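Local coordinates for particle-associated glycoside hydrolase (Acinetobacter phage Fri1, PDB 6C72), which serves as a viral tailspike that degrades the capsular polysaccharide of Acinetobacter baumannii, probably as a glycosidase, during entry into the host cell, at residues A[100-103]-A[104-107]. Residues are numbered along the deposited sequence; the frame is centred on the assembly and turned at random.
With ZN (zinc ion), chain Q.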
loop_
_atom_site.group_PDB
_atom_site.type_symbol
_atom_site.label_atom_id
_atom_site.label_comp_id
_atom_site.label_asym_id
_atom_site.label_seq_id
_atom_site.Cartn_x
_atom_site.Cartn_y
_atom_site.Cartn_z
ATOM N N GLU A 100 0.922 7.478 42.654
ATOM C CA GLU A 100 -0.495 7.748 42.923
ATOM C C GLU A 100 -0.745 9.152 43.464
ATOM O O GLU A 100 -1.677 9.377 44.233
ATOM C CB GLU A 100 -1.079 6.712 43.875
ATOM C CG GLU A 100 -0.815 5.302 43.438
ATOM C CD GLU A 100 -2.084 4.484 43.379
ATOM O OE1 GLU A 100 -2.857 4.658 42.404
ATOM O OE2 GLU A 100 -2.319 3.682 44.318
ATOM N N LEU A 101 0.076 10.113 43.065
ATOM C CA LEU A 101 -0.145 11.490 43.467
ATOM C C LEU A 101 -1.297 12.091 42.666
ATOM O O LEU A 101 -1.574 11.684 41.539
ATOM C CB LEU A 101 1.141 12.294 43.278
ATOM C CG LEU A 101 2.247 11.931 44.281
ATOM C CD1 LEU A 101 3.508 12.762 44.076
ATOM C CD2 LEU A 101 1.737 12.092 45.721
ATOM N N LEU A 102 -1.990 13.048 43.270
ATOM C CA LEU A 102 -3.034 13.782 42.570
ATOM C C LEU A 102 -2.437 14.970 41.819
ATOM O O LEU A 102 -1.301 15.381 42.061
ATOM C CB LEU A 102 -4.117 14.237 43.544
ATOM C CG LEU A 102 -4.701 13.067 44.332
ATOM C CD1 LEU A 102 -5.617 13.541 45.458
ATOM C CD2 LEU A 102 -5.427 12.126 43.374
ATOM N N GLU A 103 -3.229 15.536 40.904
ATOM C CA GLU A 103 -2.753 16.697 40.155
ATOM C C GLU A 103 -2.397 17.854 41.082
ATOM O O GLU A 103 -1.536 18.675 40.744
ATOM C CB GLU A 103 -3.800 17.149 39.131
ATOM C CG GLU A 103 -3.285 18.232 38.184
ATOM C CD GLU A 103 -4.206 18.509 37.010
ATOM O OE1 GLU A 103 -5.422 18.278 37.128
ATOM O OE2 GLU A 103 -3.710 18.931 35.951
ATOM N N SER A 104 -3.018 17.922 42.264
ATOM C CA SER A 104 -2.721 19.005 43.193
ATOM C C SER A 104 -1.390 18.825 43.922
ATOM O O SER A 104 -0.912 19.784 44.534
ATOM C CB SER A 104 -3.845 19.147 44.232
ATOM O OG SER A 104 -4.076 17.935 44.930
ATOM N N ASP A 105 -0.761 17.653 43.832
ATOM C CA ASP A 105 0.561 17.434 44.417
ATOM C C ASP A 105 1.593 17.933 43.417
ATOM O O ASP A 105 2.094 17.179 42.580
ATOM C CB ASP A 105 0.773 15.959 44.733
ATOM C CG ASP A 105 -0.224 15.425 45.747
ATOM O OD1 ASP A 105 -0.396 16.038 46.827
ATOM O OD2 ASP A 105 -0.865 14.392 45.445
ATOM N N LEU A 106 1.930 19.217 43.520
ATOM C CA LEU A 106 2.821 19.881 42.565
ATOM C C LEU A 106 4.258 19.620 42.989
ATOM O O LEU A 106 4.923 20.456 43.602
ATOM C CB LEU A 106 2.534 21.371 42.503
ATOM C CG LEU A 106 1.081 21.728 42.243
ATOM C CD1 LEU A 106 0.944 23.230 42.346
ATOM C CD2 LEU A 106 0.635 21.228 40.889
ATOM N N ILE A 107 4.733 18.418 42.681
ATOM C CA ILE A 107 6.037 17.952 43.138
ATOM C C ILE A 107 6.907 17.693 41.914
ATOM O O ILE A 107 6.567 16.849 41.072
ATOM C CB ILE A 107 5.906 16.698 44.016
ATOM C CG1 ILE A 107 5.251 17.068 45.354
ATOM C CG2 ILE A 107 7.254 16.049 44.230
ATOM C CD1 ILE A 107 4.681 15.892 46.113
HETATM ZN ZN ZN Q . -5.770 19.172 35.123
HETATM O O HOH W 1 -5.218 19.645 33.261
#
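Residues Leu-102 to Asp-105 make a type I beta turn, with Glu-103 and Ser-104 at its corners, closed by Asp-105 N bonding to Leu-102 O at 2.9 Å with an N-H...O angle of 155°. The backbone angles of Glu-103 and Ser-104 fit that class. An inverse gamma turn centred on Asp-105 and another on Leu-106 bend the chain further, in the exposed loop between strand 89-91 and helix 110-122 at the N-terminal end of the parallel beta-helix.

The Asp-105 carboxylate bends back to the start of the turn and takes up the opening N-H: Leu-102 N meets OD2 of Asp-105 at 2.8 Å, on the anti side of the oxygen and slightly out of the carboxylate plane. The Asp-105 CG lies beside its backbone N (chi1 -62°), which turns OD2 toward Leu-102 N, and the two bonds together hold the ends of the turn together from both directions. Leu-101 crosses the Asp-105 side chain at about a right angle, its CD2 lying 3.5 Å from Asp-105 OD2; the other methyl, CD1, meets CD1 of Ile-107 at 3.9 Å. Past the turn, Leu-106 CD2 reaches Glu-103 O at 3.4 Å, an oxygen also hydrogen-bonded by Tyr-136 OH.

Glu-103 extends away from the turn, CG anti to its backbone N (chi1 -172°), and is a zinc ligand. Ser-209 OG hydrogen-bonds its OE2. The carboxylate chelates the zinc ion in bidentate fashion, Glu-103 OE1 and OE2 each 2.2 Å from the metal, with a water as a further ligand at 2.0 Å from the zinc.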